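Phosphoribosylglycinamide synthetase (Anaerococcus prevotii, PDB 4DIM) probably binds ATP and a metal ion and acts as a ligase of the ATP-grasp family, to which the phosphoribosylglycinamide synthetases of purine synthesis belong. Local coordinates at residues I341-A346 and V352-F357; F356-E359 and E363-K366. One frame throughout, in Å; residues are numbered along the deposited sequence.

Both contacts lie well out from the middle of the chain, and both bring the chain that follows strand 336-343 back against that strand's own sheet. Contact 1 (341-346 with 352-357) is a surface contact that sets an edge strand, 351-356, of the large antiparallel sheet against the three-stranded sheet, mainly by apolar packing on an aromatic ring, with an asparagine amide against an isoleucine. Contact 2 (356-359 with 363-366) is smaller and partly buried, across the short loop between strands 351-356 and 363-364, where a lysine amino group bonds to a backbone carbonyl. The two share Phe-356 and Phe-357 and touch directly, Ile-341 CD1 lying 3.9 Å from Lys-358 O.

Contact 1: I341-A346 and V352-F357; sequences ILNSNA and VEITFF
Ile-341 and Asn-343 on one strand face Phe-356 and Ile-354 on the other across two nearly antiparallel strand segments, 164° between their directions and 9.9 Å apart at closest approach, too far for backbone pairing. The weight of the contact falls on Ile-341 and Phe-356. The CG2 methyl of Ile-341 sits over one face of the ring, 3.8 Å from the centroid and 16° off the normal, a CH-pi contact displaced toward CE1. The other branch reaches the root of the same side chain: Ile-341 CD1 is 3.9 Å from Phe-356 CB. CG of Phe-356 is anti to its carbonyl carbon (chi1 -60°), which turns one face of the ring to the isoleucine methyl.

Farther along, Asn-343 and Ile-354 approach from opposite directions, and the amide ND2 of Asn-343 meets the CG2 methyl of Ile-354 at 3.7 Å. The oxygen of that amide is turned back to its own chain, where Asn-343 OD1 accepts from Asn-345 N at 3.1 Å, the donor standing above the carbonyl plane. This Asx turn bends the chain just past the strand. Asn-345 ND2 makes only a weak bond to the same oxygen; its stronger partner is Ile-394 O. Ile-398 of strand 398-402 also touches Ile-341 and Asn-343.

The spacing and the facing side chains are consistent with two antiparallel sheets packing face to face here, edge strand 351-356 of the large sheet against central strand 336-343 of the small one, with a classic beta bulge at Val-352 and Glu-353 opposite Ile-378.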
loop_
_atom_site.group_PDB
_atom_site.type_symbol
_atom_site.label_atom_id
_atom_site.label_comp_id
_atom_site.label_asym_id
_atom_site.label_seq_id
_atom_site.Cartn_x
_atom_site.Cartn_y
_atom_site.Cartn_z
ATOM N N ILE A 341 -2.926 16.055 -24.299
ATOM C CA ILE A 341 -1.731 16.167 -23.466
ATOM C C ILE A 341 -0.520 16.082 -24.382
ATOM O O ILE A 341 -0.309 15.042 -25.009
ATOM C CB ILE A 341 -1.680 15.107 -22.360
ATOM C CG1 ILE A 341 -2.957 15.181 -21.507
ATOM C CG2 ILE A 341 -0.438 15.330 -21.506
ATOM C CD1 ILE A 341 -3.267 13.985 -20.636
ATOM N N LEU A 342 0.287 17.159 -24.441
ATOM C CA LEU A 342 1.475 17.217 -25.283
ATOM C C LEU A 342 2.733 16.756 -24.525
ATOM O O LEU A 342 3.149 17.422 -23.582
ATOM C CB LEU A 342 1.680 18.645 -25.791
ATOM C CG LEU A 342 0.438 19.364 -26.335
ATOM C CD1 LEU A 342 0.782 20.782 -26.753
ATOM C CD2 LEU A 342 -0.172 18.600 -27.495
ATOM N N ASN A 343 3.335 15.632 -24.943
ATOM C CA ASN A 343 4.570 15.110 -24.367
ATOM C C ASN A 343 5.691 15.284 -25.380
ATOM O O ASN A 343 5.837 14.455 -26.284
ATOM C CB ASN A 343 4.423 13.630 -23.962
ATOM C CG ASN A 343 5.675 13.036 -23.366
ATOM O OD1 ASN A 343 6.642 13.728 -23.066
ATOM N ND2 ASN A 343 5.701 11.736 -23.197
ATOM N N SER A 344 6.518 16.329 -25.198
ATOM C CA SER A 344 7.620 16.619 -26.112
ATOM C C SER A 344 8.940 15.949 -25.672
ATOM O O SER A 344 9.993 16.286 -26.212
ATOM C CB SER A 344 7.798 18.134 -26.259
ATOM O OG SER A 344 8.184 18.815 -25.077
ATOM N N ASN A 345 8.884 14.961 -24.757
ATOM C CA ASN A 345 10.088 14.280 -24.255
ATOM C C ASN A 345 10.587 13.202 -25.179
ATOM O O ASN A 345 9.797 12.442 -25.731
ATOM C CB ASN A 345 9.826 13.634 -22.893
ATOM C CG ASN A 345 9.570 14.662 -21.848
ATOM O OD1 ASN A 345 10.428 15.500 -21.616
ATOM N ND2 ASN A 345 8.402 14.649 -21.226
ATOM N N ALA A 346 11.907 13.058 -25.229
ATOM C CA ALA A 346 12.570 12.058 -26.058
ATOM C C ALA A 346 12.645 10.666 -25.391
ATOM O O ALA A 346 12.647 10.550 -24.163
ATOM C CB ALA A 346 13.981 12.535 -26.389
ATOM N N VAL A 352 11.286 4.982 -17.193
ATOM C CA VAL A 352 10.654 3.683 -17.092
ATOM C C VAL A 352 9.222 3.780 -17.594
ATOM O O VAL A 352 8.746 2.883 -18.283
ATOM C CB VAL A 352 10.712 3.209 -15.630
ATOM C CG1 VAL A 352 9.866 1.965 -15.420
ATOM C CG2 VAL A 352 12.163 2.991 -15.190
ATOM N N GLU A 353 8.521 4.839 -17.208
ATOM C CA GLU A 353 7.129 4.997 -17.572
ATOM C C GLU A 353 6.696 6.449 -17.608
ATOM O O GLU A 353 7.149 7.242 -16.788
ATOM C CB GLU A 353 6.259 4.252 -16.557
ATOM C CG GLU A 353 4.881 3.923 -17.063
ATOM C CD GLU A 353 3.931 3.448 -15.989
ATOM O OE1 GLU A 353 4.215 2.416 -15.334
ATOM O OE2 GLU A 353 2.894 4.121 -15.800
ATOM N N ILE A 354 5.868 6.783 -18.610
ATOM C CA ILE A 354 5.151 8.049 -18.769
ATOM C C ILE A 354 3.802 7.652 -19.271
ATOM O O ILE A 354 3.676 7.332 -20.453
ATOM C CB ILE A 354 5.785 9.157 -19.665
ATOM C CG1 ILE A 354 7.038 9.770 -19.015
ATOM C CG2 ILE A 354 4.741 10.272 -19.912
ATOM C CD1 ILE A 354 7.866 10.673 -19.966
ATOM N N THR A 355 2.804 7.600 -18.395
ATOM C CA THR A 355 1.463 7.241 -18.839
ATOM C C THR A 355 0.484 8.289 -18.410
ATOM O O THR A 355 0.589 8.833 -17.309
ATOM C CB THR A 355 1.049 5.852 -18.312
ATOM O OG1 THR A 355 1.093 5.844 -16.889
ATOM C CG2 THR A 355 1.906 4.727 -18.894
ATOM N N PHE A 356 -0.502 8.529 -19.274
ATOM C CA PHE A 356 -1.594 9.447 -19.007
ATOM C C PHE A 356 -2.873 8.643 -18.807
ATOM O O PHE A 356 -3.097 7.626 -19.473
ATOM C CB PHE A 356 -1.734 10.471 -20.134
ATOM C CG PHE A 356 -0.465 11.275 -20.293
ATOM C CD1 PHE A 356 -0.059 12.165 -19.301
ATOM C CD2 PHE A 356 0.405 11.029 -21.348
ATOM C CE1 PHE A 356 1.169 12.819 -19.396
ATOM C CE2 PHE A 356 1.635 11.666 -21.425
ATOM C CZ PHE A 356 1.995 12.577 -20.465
ATOM N N PHE A 357 -3.667 9.078 -17.820
ATOM C CA PHE A 357 -4.954 8.490 -17.457
ATOM C C PHE A 357 -6.137 9.227 -18.104
ATOM O O PHE A 357 -7.180 8.609 -18.265
ATOM C CB PHE A 357 -5.139 8.516 -15.929
ATOM C CG PHE A 357 -3.985 7.983 -15.107
ATOM C CD1 PHE A 357 -3.302 6.839 -15.492
ATOM C CD2 PHE A 357 -3.656 8.566 -13.889
ATOM C CE1 PHE A 357 -2.267 6.348 -14.725
ATOM C CE2 PHE A 357 -2.625 8.075 -13.125
ATOM C CZ PHE A 357 -1.914 6.991 -13.562
#

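Contact 2: F356-E359 and E363-K366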
loop_
_atom_site.group_PDB
_atom_site.type_symbol
_atom_site.label_atom_id
_atom_site.label_comp_id
_atom_site.label_asym_id
_atom_site.label_seq_id
_atom_site.Cartn_x
_atom_site.Cartn_y
_atom_site.Cartn_z
ATOM N N PHE A 356 -0.502 8.529 -19.274
ATOM C CA PHE A 356 -1.594 9.447 -19.007
ATOM C C PHE A 356 -2.873 8.643 -18.807
ATOM O O PHE A 356 -3.097 7.626 -19.473
ATOM C CB PHE A 356 -1.734 10.471 -20.134
ATOM C CG PHE A 356 -0.465 11.275 -20.293
ATOM C CD1 PHE A 356 -0.059 12.165 -19.301
ATOM C CD2 PHE A 356 0.405 11.029 -21.348
ATOM C CE1 PHE A 356 1.169 12.819 -19.396
ATOM C CE2 PHE A 356 1.635 11.666 -21.425
ATOM C CZ PHE A 356 1.995 12.577 -20.465
ATOM N N PHE A 357 -3.667 9.078 -17.820
ATOM C CA PHE A 357 -4.954 8.490 -17.457
ATOM C C PHE A 357 -6.137 9.227 -18.104
ATOM O O PHE A 357 -7.180 8.609 -18.265
ATOM C CB PHE A 357 -5.139 8.516 -15.929
ATOM C CG PHE A 357 -3.985 7.983 -15.107
ATOM C CD1 PHE A 357 -3.302 6.839 -15.492
ATOM C CD2 PHE A 357 -3.656 8.566 -13.889
ATOM C CE1 PHE A 357 -2.267 6.348 -14.725
ATOM C CE2 PHE A 357 -2.625 8.075 -13.125
ATOM C CZ PHE A 357 -1.914 6.991 -13.562
ATOM N N LYS A 358 -6.007 10.532 -18.433
ATOM C CA LYS A 358 -7.110 11.294 -19.030
ATOM C C LYS A 358 -6.967 11.367 -20.571
ATOM O O LYS A 358 -5.877 11.179 -21.121
ATOM C CB LYS A 358 -7.207 12.698 -18.392
ATOM C CG LYS A 358 -7.274 12.684 -16.848
ATOM C CD LYS A 358 -8.530 11.976 -16.304
ATOM C CE LYS A 358 -8.646 11.940 -14.795
ATOM N NZ LYS A 358 -8.910 13.278 -14.198
ATOM N N GLU A 359 -8.099 11.559 -21.252
ATOM C CA GLU A 359 -8.204 11.608 -22.721
ATOM C C GLU A 359 -9.186 12.702 -23.168
ATOM O O GLU A 359 -9.944 13.210 -22.338
ATOM C CB GLU A 359 -8.644 10.234 -23.274
ATOM C CG GLU A 359 -9.984 9.710 -22.759
ATOM C CD GLU A 359 -10.317 8.271 -23.137
ATOM O OE1 GLU A 359 -9.501 7.371 -22.824
ATOM O OE2 GLU A 359 -11.419 8.038 -23.692
ATOM N N GLU A 363 -12.625 15.257 -17.849
ATOM C CA GLU A 363 -12.548 16.406 -16.970
ATOM C C GLU A 363 -11.265 16.392 -16.182
ATOM O O GLU A 363 -10.880 15.364 -15.627
ATOM C CB GLU A 363 -13.737 16.452 -16.006
ATOM C CG GLU A 363 -13.873 17.792 -15.301
ATOM C CD GLU A 363 -15.052 17.870 -14.358
ATOM O OE1 GLU A 363 -15.191 16.967 -13.501
ATOM O OE2 GLU A 363 -15.833 18.844 -14.466
ATOM N N ILE A 364 -10.629 17.565 -16.121
ATOM C CA ILE A 364 -9.428 17.848 -15.354
ATOM C C ILE A 364 -9.928 18.582 -14.120
ATOM O O ILE A 364 -10.425 19.707 -14.249
ATOM C CB ILE A 364 -8.410 18.685 -16.190
ATOM C CG1 ILE A 364 -8.123 18.031 -17.570
ATOM C CG2 ILE A 364 -7.113 18.925 -15.388
ATOM C CD1 ILE A 364 -7.740 16.492 -17.499
ATOM N N LYS A 365 -9.882 17.922 -12.949
ATOM C CA LYS A 365 -10.360 18.504 -11.700
ATOM C C LYS A 365 -9.189 18.948 -10.837
ATOM O O LYS A 365 -8.347 18.116 -10.511
ATOM C CB LYS A 365 -11.215 17.485 -10.916
ATOM C CG LYS A 365 -12.677 17.418 -11.332
ATOM C CD LYS A 365 -13.419 16.258 -10.650
ATOM C CE LYS A 365 -13.668 16.433 -9.157
ATOM N NZ LYS A 365 -13.298 15.216 -8.367
ATOM N N LYS A 366 -9.169 20.244 -10.422
ATOM C CA LYS A 366 -8.172 20.796 -9.492
ATOM C C LYS A 366 -7.992 19.779 -8.360
ATOM O O LYS A 366 -8.941 19.486 -7.630
ATOM C CB LYS A 366 -8.634 22.167 -8.960
ATOM C CG LYS A 366 -7.618 22.885 -8.073
ATOM C CD LYS A 366 -8.238 23.320 -6.737
ATOM C CE LYS A 366 -7.299 24.116 -5.859
ATOM N NZ LYS A 366 -7.159 25.541 -6.291
#
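Lys-358 reaches across to Ile-364 and to the backbone of Glu-363, and its long side chain does two jobs along its length. Near its root it is a greasy rod: CB and CG lie alongside the CD1 methyl of Ile-364, with Lys-358 CG 3.9 Å from Ile-364 CD1. The two side chains run past each other in opposite directions, so the methyl end of the isoleucine meets the first carbons of the lysine while the far end of the lysine arrives beside the main chain that carries Ile-364.

At that far end Lys-358 NZ donates to the carbonyl oxygen Glu-363 O at 3.2 Å. The nitrogen lies in the carbonyl plane and nearly in line with the bond, the C=O...N angle being 160°. Two bends steer it there: the chain turns at chi2 (-63°), is extended at chi3, and turns again at chi4 (69°), which swings the amino group onto the oxygen. Glu-363 thus takes part through its backbone, and its own side chain starts away from the loop.

Leu-338 of strand 336-343 touches both Lys-358 and Ile-364, while Leu-402 of strand 398-402 also packs on Ile-364. The strand carrying Ile-364 is held by a backbone bond to Gly-336.

With an alanine at Lys-358, Glu-363 O is likely to lose this donor, and Ile-364 CD1 part of its cover, that of the methylenes beyond CB. The chemistry is that of an amphipathic lysine: methylenes extend the apolar cover of a buried isoleucine, and a donor that is presumably charged meets a neutral carbonyl, tying the loop after strand 351-356 to the start of strand 363-364 without a salt bridge between them.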